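Local coordinates for GH26C (Muricauda sp. MAR_2010_75, PDB 6Q78), which probably hydrolyses internal beta-1,4-mannosidic linkages in mannan polysaccharides, as an endo-acting mannanase of glycoside hydrolase family 26, at residues 156-161 / 194-199; 185-190 / 245-250; 305-310 / 353-358. One frame throughout, in Å; residues are numbered along the deposited sequence.

Interaction 1. Residues 156-161 / 194-199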
# COMPACT_ATOMS: atom_id res chain seq x y z
N PHE A 156 -2.58 -4.25 -1.44
CA PHE A 156 -3.97 -3.98 -1.05
C PHE A 156 -4.04 -3.22 0.26
O PHE A 156 -3.44 -3.65 1.26
CB PHE A 156 -4.75 -5.27 -0.79
CG PHE A 156 -5.34 -5.91 -2.03
CD1 PHE A 156 -4.52 -6.56 -2.96
CD2 PHE A 156 -6.71 -5.84 -2.26
CE1 PHE A 156 -5.06 -7.17 -4.10
CE2 PHE A 156 -7.26 -6.49 -3.39
CZ PHE A 156 -6.43 -7.16 -4.30
N CYS A 157 -4.80 -2.12 0.26
CA CYS A 157 -5.25 -1.48 1.49
C CYS A 157 -6.68 -1.95 1.74
O CYS A 157 -7.21 -2.80 1.00
CB CYS A 157 -5.12 0.05 1.40
SG CYS A 157 -6.17 0.80 0.11
N TRP A 158 -7.31 -1.45 2.81
CA TRP A 158 -8.65 -1.91 3.18
C TRP A 158 -9.42 -0.76 3.81
O TRP A 158 -9.29 -0.49 5.02
CB TRP A 158 -8.52 -3.07 4.15
CG TRP A 158 -9.83 -3.73 4.47
CD1 TRP A 158 -11.02 -3.60 3.79
CD2 TRP A 158 -10.07 -4.68 5.51
NE1 TRP A 158 -12.00 -4.39 4.37
CE2 TRP A 158 -11.43 -5.07 5.43
CE3 TRP A 158 -9.28 -5.21 6.52
CZ2 TRP A 158 -11.98 -6.00 6.29
CZ3 TRP A 158 -9.85 -6.12 7.41
CH2 TRP A 158 -11.18 -6.50 7.28
N HIS A 159 -10.26 -0.09 3.00
CA HIS A 159 -11.17 0.91 3.55
C HIS A 159 -12.38 0.14 4.06
O HIS A 159 -13.41 -0.04 3.38
CB HIS A 159 -11.51 1.98 2.52
CG HIS A 159 -10.40 2.95 2.29
ND1 HIS A 159 -9.37 2.71 1.41
CD2 HIS A 159 -10.17 4.19 2.81
CE1 HIS A 159 -8.54 3.74 1.41
NE2 HIS A 159 -8.99 4.65 2.26
N PHE A 160 -12.23 -0.35 5.30
CA PHE A 160 -13.16 -1.27 5.96
C PHE A 160 -14.27 -0.48 6.63
O PHE A 160 -14.03 0.29 7.56
CB PHE A 160 -12.31 -2.07 6.95
CG PHE A 160 -13.07 -3.09 7.81
CD1 PHE A 160 -14.27 -3.64 7.40
CD2 PHE A 160 -12.51 -3.52 9.01
CE1 PHE A 160 -14.91 -4.60 8.21
CE2 PHE A 160 -13.17 -4.43 9.82
CZ PHE A 160 -14.37 -4.96 9.43
N ARG A 161 -15.48 -0.60 6.10
CA ARG A 161 -16.61 0.11 6.69
C ARG A 161 -16.87 -0.43 8.09
O ARG A 161 -16.78 -1.63 8.35
CB ARG A 161 -17.85 0.00 5.79
CG ARG A 161 -17.63 0.72 4.47
CD ARG A 161 -18.77 0.51 3.48
NE ARG A 161 -18.29 0.81 2.14
CZ ARG A 161 -18.27 2.02 1.59
NH1 ARG A 161 -18.71 3.07 2.26
NH2 ARG A 161 -17.77 2.16 0.35
N ASP A 194 -17.02 -11.99 15.80
CA ASP A 194 -17.33 -13.01 14.80
C ASP A 194 -17.57 -12.39 13.43
O ASP A 194 -17.12 -12.93 12.41
CB ASP A 194 -18.55 -13.82 15.24
CG ASP A 194 -18.23 -14.81 16.34
OD1 ASP A 194 -19.16 -15.19 17.09
OD2 ASP A 194 -17.05 -15.19 16.47
N TYR A 195 -18.24 -11.23 13.39
CA TYR A 195 -18.38 -10.48 12.14
C TYR A 195 -17.03 -10.19 11.52
O TYR A 195 -16.83 -10.34 10.29
CB TYR A 195 -19.09 -9.16 12.48
CG TYR A 195 -19.20 -8.15 11.36
CD1 TYR A 195 -18.21 -7.20 11.16
CD2 TYR A 195 -20.32 -8.08 10.56
CE1 TYR A 195 -18.31 -6.24 10.18
CE2 TYR A 195 -20.42 -7.11 9.54
CZ TYR A 195 -19.42 -6.19 9.39
OH TYR A 195 -19.52 -5.23 8.40
N TYR A 196 -16.08 -9.74 12.34
CA TYR A 196 -14.75 -9.42 11.81
C TYR A 196 -14.02 -10.67 11.32
O TYR A 196 -13.37 -10.64 10.26
CB TYR A 196 -13.93 -8.72 12.90
CG TYR A 196 -12.55 -8.35 12.47
CD1 TYR A 196 -12.36 -7.57 11.33
CD2 TYR A 196 -11.42 -8.78 13.17
CE1 TYR A 196 -11.08 -7.20 10.90
CE2 TYR A 196 -10.11 -8.40 12.75
CZ TYR A 196 -9.98 -7.63 11.61
OH TYR A 196 -8.75 -7.25 11.12
N LYS A 197 -14.13 -11.78 12.05
CA LYS A 197 -13.53 -13.02 11.56
C LYS A 197 -14.09 -13.40 10.20
O LYS A 197 -13.34 -13.85 9.33
CB LYS A 197 -13.71 -14.15 12.58
CG LYS A 197 -12.80 -13.99 13.81
CD LYS A 197 -12.85 -15.20 14.77
CE LYS A 197 -14.17 -15.44 15.40
NZ LYS A 197 -13.89 -16.60 16.33
N GLN A 198 -15.40 -13.19 9.98
CA GLN A 198 -15.98 -13.51 8.67
C GLN A 198 -15.39 -12.62 7.58
O GLN A 198 -15.16 -13.09 6.46
CB GLN A 198 -17.51 -13.39 8.74
CG GLN A 198 -18.22 -14.04 7.55
CD GLN A 198 -18.12 -13.23 6.27
OE1 GLN A 198 -18.28 -12.01 6.27
NE2 GLN A 198 -17.84 -13.91 5.16
N LYS A 199 -15.14 -11.35 7.88
CA LYS A 199 -14.50 -10.48 6.88
C LYS A 199 -13.09 -10.97 6.55
O LYS A 199 -12.67 -10.95 5.39
CB LYS A 199 -14.43 -9.04 7.38
CG LYS A 199 -15.77 -8.37 7.67
CD LYS A 199 -16.76 -8.51 6.50
CE LYS A 199 -17.98 -7.61 6.78
NZ LYS A 199 -18.99 -7.69 5.65
O HOH W 1 -17.96 -3.59 6.83

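Interaction 2. Residues 185-190 / 245-250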
# COMPACT_ATOMS: atom_id res chain seq x y z
N SER A 185 -15.06 -3.21 19.29
CA SER A 185 -16.06 -4.25 19.07
C SER A 185 -15.54 -5.40 18.21
O SER A 185 -16.20 -6.45 18.16
CB SER A 185 -17.33 -3.66 18.44
OG SER A 185 -17.15 -3.46 17.04
N ILE A 186 -14.42 -5.24 17.50
CA ILE A 186 -13.92 -6.33 16.67
C ILE A 186 -12.81 -7.13 17.32
O ILE A 186 -12.38 -8.15 16.76
CB ILE A 186 -13.55 -5.89 15.24
CG1 ILE A 186 -12.38 -4.91 15.28
CG2 ILE A 186 -14.77 -5.39 14.52
CD1 ILE A 186 -11.78 -4.62 13.87
N LEU A 187 -12.35 -6.71 18.51
CA LEU A 187 -11.34 -7.45 19.24
C LEU A 187 -12.00 -8.67 19.88
O LEU A 187 -13.23 -8.73 20.01
CB LEU A 187 -10.79 -6.55 20.35
CG LEU A 187 -10.05 -5.29 19.88
CD1 LEU A 187 -9.65 -4.41 21.06
CD2 LEU A 187 -8.85 -5.73 19.10
N PRO A 188 -11.22 -9.67 20.25
CA PRO A 188 -11.79 -10.81 20.98
C PRO A 188 -12.56 -10.31 22.20
O PRO A 188 -12.08 -9.45 22.94
CB PRO A 188 -10.56 -11.63 21.36
CG PRO A 188 -9.55 -11.29 20.27
CD PRO A 188 -9.78 -9.82 19.99
N GLY A 189 -13.77 -10.83 22.39
CA GLY A 189 -14.66 -10.32 23.42
C GLY A 189 -15.58 -9.22 22.94
O GLY A 189 -16.55 -8.90 23.63
N GLY A 190 -15.30 -8.62 21.78
CA GLY A 190 -16.19 -7.58 21.25
C GLY A 190 -17.43 -8.17 20.60
O GLY A 190 -17.44 -9.31 20.13
N TYR A 245 -4.92 -1.27 19.46
CA TYR A 245 -4.48 -1.30 18.07
C TYR A 245 -3.52 -2.46 17.83
O TYR A 245 -3.65 -3.20 16.85
CB TYR A 245 -3.84 0.03 17.68
CG TYR A 245 -3.49 0.08 16.23
CD1 TYR A 245 -4.44 0.50 15.28
CD2 TYR A 245 -2.23 -0.33 15.77
CE1 TYR A 245 -4.13 0.49 13.92
CE2 TYR A 245 -1.92 -0.34 14.42
CZ TYR A 245 -2.87 0.10 13.51
OH TYR A 245 -2.54 0.09 12.16
N ILE A 246 -2.57 -2.64 18.74
CA ILE A 246 -1.59 -3.71 18.60
C ILE A 246 -2.26 -5.08 18.70
O ILE A 246 -1.94 -6.00 17.93
CB ILE A 246 -0.47 -3.53 19.64
CG1 ILE A 246 0.39 -2.32 19.28
CG2 ILE A 246 0.40 -4.79 19.75
CD1 ILE A 246 1.46 -2.04 20.34
N GLN A 247 -3.22 -5.22 19.62
CA GLN A 247 -3.96 -6.48 19.73
C GLN A 247 -4.71 -6.78 18.44
O GLN A 247 -4.76 -7.93 17.99
CB GLN A 247 -4.95 -6.39 20.89
CG GLN A 247 -5.72 -7.68 21.12
CD GLN A 247 -6.81 -7.56 22.19
OE1 GLN A 247 -6.99 -6.51 22.80
NE2 GLN A 247 -7.52 -8.65 22.42
N LEU A 248 -5.33 -5.76 17.84
CA LEU A 248 -6.02 -5.96 16.58
C LEU A 248 -5.06 -6.43 15.49
O LEU A 248 -5.33 -7.40 14.77
CB LEU A 248 -6.69 -4.65 16.15
CG LEU A 248 -7.26 -4.66 14.73
CD1 LEU A 248 -8.37 -5.72 14.54
CD2 LEU A 248 -7.78 -3.26 14.36
N TRP A 249 -3.89 -5.78 15.40
CA TRP A 249 -2.92 -6.16 14.38
C TRP A 249 -2.44 -7.60 14.58
O TRP A 249 -2.36 -8.37 13.62
CB TRP A 249 -1.73 -5.21 14.41
CG TRP A 249 -1.60 -4.40 13.15
CD1 TRP A 249 -2.23 -3.22 12.88
CD2 TRP A 249 -0.83 -4.71 11.97
NE1 TRP A 249 -1.89 -2.77 11.63
CE2 TRP A 249 -1.03 -3.66 11.05
CE3 TRP A 249 0.07 -5.75 11.62
CZ2 TRP A 249 -0.41 -3.64 9.80
CZ3 TRP A 249 0.64 -5.73 10.40
CH2 TRP A 249 0.43 -4.68 9.52
N GLN A 250 -2.09 -7.96 15.82
CA GLN A 250 -1.55 -9.30 16.05
C GLN A 250 -2.62 -10.36 15.82
O GLN A 250 -2.33 -11.42 15.24
CB GLN A 250 -0.94 -9.40 17.45
CG GLN A 250 0.25 -8.46 17.61
CD GLN A 250 0.86 -8.54 18.99
OE1 GLN A 250 0.25 -9.08 19.92
NE2 GLN A 250 2.06 -7.99 19.14
O HOH W 2 -9.69 -8.98 24.21

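Interaction 3. Residues 305-310 / 353-358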
# COMPACT_ATOMS: atom_id res chain seq x y z
N GLN A 305 4.05 23.05 0.43
CA GLN A 305 4.79 23.37 1.65
C GLN A 305 6.25 23.73 1.37
O GLN A 305 7.03 23.88 2.32
CB GLN A 305 4.73 22.18 2.62
CG GLN A 305 3.33 21.77 3.06
CD GLN A 305 2.69 22.74 4.02
OE1 GLN A 305 2.93 22.68 5.23
NE2 GLN A 305 1.88 23.65 3.50
N GLY A 306 6.64 23.86 0.10
CA GLY A 306 7.97 24.36 -0.18
C GLY A 306 9.06 23.36 0.21
O GLY A 306 8.81 22.19 0.51
N GLN A 307 10.29 23.86 0.19
CA GLN A 307 11.43 23.01 0.52
C GLN A 307 11.40 22.58 1.99
O GLN A 307 11.90 21.50 2.32
CB GLN A 307 12.74 23.73 0.19
CG GLN A 307 12.96 23.84 -1.31
CD GLN A 307 12.77 22.51 -2.01
OE1 GLN A 307 13.43 21.52 -1.68
NE2 GLN A 307 11.83 22.46 -2.97
N ALA A 308 10.80 23.38 2.87
CA ALA A 308 10.63 22.92 4.25
C ALA A 308 9.83 21.62 4.30
O ALA A 308 10.19 20.68 5.02
CB ALA A 308 9.94 23.99 5.09
N GLY A 309 8.73 21.55 3.54
CA GLY A 309 7.95 20.32 3.53
C GLY A 309 8.70 19.16 2.91
O GLY A 309 8.60 18.02 3.37
N VAL A 310 9.46 19.43 1.85
CA VAL A 310 10.31 18.39 1.27
C VAL A 310 11.28 17.84 2.30
O VAL A 310 11.51 16.62 2.35
CB VAL A 310 11.04 18.94 0.03
CG1 VAL A 310 11.98 17.88 -0.55
CG2 VAL A 310 10.02 19.39 -1.02
N THR A 353 10.39 16.04 -9.91
CA THR A 353 11.84 15.92 -10.02
C THR A 353 12.55 16.55 -8.83
O THR A 353 13.54 15.99 -8.34
CB THR A 353 12.29 16.56 -11.33
OG1 THR A 353 11.70 15.84 -12.42
CG2 THR A 353 13.80 16.52 -11.43
N ASN A 354 12.07 17.70 -8.35
CA ASN A 354 12.79 18.47 -7.33
C ASN A 354 12.26 18.27 -5.92
O ASN A 354 12.97 18.59 -4.95
CB ASN A 354 12.70 19.96 -7.64
CG ASN A 354 13.29 20.29 -9.00
OD1 ASN A 354 14.26 19.68 -9.43
ND2 ASN A 354 12.68 21.25 -9.69
N ASN A 355 11.02 17.82 -5.78
CA ASN A 355 10.40 17.68 -4.46
C ASN A 355 10.27 16.21 -4.10
O ASN A 355 10.95 15.72 -3.19
CB ASN A 355 9.04 18.39 -4.40
CG ASN A 355 9.17 19.90 -4.52
OD1 ASN A 355 10.24 20.44 -4.84
ND2 ASN A 355 8.06 20.59 -4.24
N LEU A 356 9.41 15.47 -4.79
CA LEU A 356 9.22 14.06 -4.46
C LEU A 356 10.51 13.27 -4.62
O LEU A 356 10.91 12.53 -3.72
CB LEU A 356 8.11 13.47 -5.33
CG LEU A 356 7.92 11.98 -5.10
CD1 LEU A 356 7.47 11.67 -3.64
CD2 LEU A 356 6.88 11.46 -6.07
N PHE A 357 11.19 13.41 -5.77
CA PHE A 357 12.38 12.60 -6.00
C PHE A 357 13.43 12.86 -4.93
O PHE A 357 14.08 11.93 -4.43
CB PHE A 357 12.97 12.86 -7.38
CG PHE A 357 14.19 12.02 -7.68
CD1 PHE A 357 14.04 10.69 -8.06
CD2 PHE A 357 15.47 12.55 -7.54
CE1 PHE A 357 15.18 9.90 -8.34
CE2 PHE A 357 16.60 11.77 -7.81
CZ PHE A 357 16.45 10.45 -8.21
N GLU A 358 13.61 14.12 -4.56
CA GLU A 358 14.58 14.46 -3.52
C GLU A 358 14.21 13.83 -2.18
O GLU A 358 15.06 13.29 -1.48
CB GLU A 358 14.70 15.98 -3.41
CG GLU A 358 15.38 16.56 -4.61
CD GLU A 358 16.82 16.13 -4.66
OE1 GLU A 358 17.43 16.05 -3.57
OE2 GLU A 358 17.33 15.84 -5.76
O HOH W 3 14.46 20.78 -4.54

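Interaction 1. Residues 156-161 / 194-199
Trp158 and Phe160 lie layered against each other where they meet helix 193-208: Phe160 CB sits 3.4 Å above the plane of the indole, and Trp158 CZ2 lies above one face of the phenyl ring, each displaced toward the rim. At the edges, near the ring planes, Lys199 CB approaches the indole and Tyr195 CE1 the phenyl ring. This is the eight-stranded TIM barrel of family 26: residues 156-161 run from parallel strand 153-157 into the loop after it, and helix 193-208 is part of the connection to the neighbouring parallel strand 220-223. The Tyr196 ring meets both aromatics through CD1 and CE1. Its CD1 lies 3.6 Å from Phe160 CE2, the two rings meeting rim to rim with planes at 27°, while Tyr196 CE1 lies 3.7 Å from Trp158 CH2. The Tyr196 hydroxyl bonds Thr252 OG1. Lys199 contributes its aliphatic part, CG lying 3.9 Å from Phe160 CE1. A bend at chi2 (-51°) turns CD aside, and the ammonium group beyond bonds Thr121 O and forms a salt bridge with Asp123. An alanine in place of Trp158 would probably open a gap over one face of Phe160 and beside CE1 of Tyr196, where the indole had been, and leave Thr121 OG1 without its indole N-H partner. In the same loop His159 binds a Tris molecule, probably from the crystallisation liquor, in keeping with the active-site end of such barrels. Farther out a water bridges the segments, donating to Arg161 O at 2.7 Å and to Tyr195 OH at 2.8 Å, a hydroxyl that also bonds Asp123 OD1.

Interaction 2. Residues 185-190 / 245-250
Leu187 and Leu248 bring the two backbones closest, with their CA atoms 6.1 Å apart. Residues 245-250 are regular helix, whereas the other segment comes off helix 176-186 into a type II beta turn from Leu187 to Gly190, closed by Gly190 N to Leu187 O at 2.7 Å. Gly189 stands at positive phi in that turn, where a side chain would be jammed against the preceding carbonyl. Leu187 points at the helix and splits its methyls: CD2 rests 3.7 Å from Leu248 N and near its CB, and CD1 meets Gln247 OE1. The helix touched here, 242-259, follows strand 220-223 on the outside of the TIM barrel, so the contact joins the loop between helices 176-186 and 193-208 to a helix of the barrel's outer layer. Ile186 places CG1 between the backbone N and the carbonyl carbon (chi1 64°), and CD1 beyond it meets Leu248 CD1 at 3.6 Å. Toward the surface the chemistry turns polar. Gln247 is extended beyond CG and reaches Pro188 tip to tip, NE2 lying 3.5 Å from CD of the proline. The same Gln247 NE2 donates to a water at 2.8 Å, which in turn donates to Pro188 O.

Interaction 3. Residues 305-310 / 353-358
Asn355 passes its side chain across Val310 at about a right angle, and their CA atoms, 5.8 Å apart, are the nearest pair between the two segments. Its CB lies 3.7 Å from Val310 CG2. The next atom, Asn355 CG, meets that same methyl at 3.6 Å, so the methyl packs beside the root of the amide. Both tip atoms, ND2 and OD1, lie 4.0 Å from Val310 CG2, and OD1 also accepts a hydrogen bond from Gln307 NE2 at 3.2 Å. That bond has an N-H...O angle of 147°, and the donor stands above the carbonyl plane of Asn355, 47° out of it. The bent chain of Gln307 also presents OE1 to a water that donates to OE1 and, at 2.7 Å, to Asn354 O. The other methyl, Val310 CG1, lies 3.6 Å from Asn355 O, within a helix widened by a pi-type turn at 353-356. Leu356 of that helix starts away from 305-310 and touches Leu333 and Thr336 of strand 330-336. The short axes run 18° from parallel, 9.8 Å apart at closest: neighbouring helices that follow strands 293-298 and 330-336, side by side round the outside of a TIM barrel.

Interactions 1 and 2 are buried and continuous with each other: Tyr196 of helix 193-208 packs on Leu248 and Ile186, so Tyr196 takes part in both, and Phe160 also touches Ile186. Interaction 3 is a surface contact across the barrel, its centre about 35 Å from that of interaction 1, and it shares no element with the others. The chemistry follows the place: aromatic rings in interaction 1, branched aliphatic side chains with a glutamine at the margin in interaction 2, and amides around one valine in interaction 3, where the documented contacts have their sole direct hydrogen bond between segments. Each also has a bridging water.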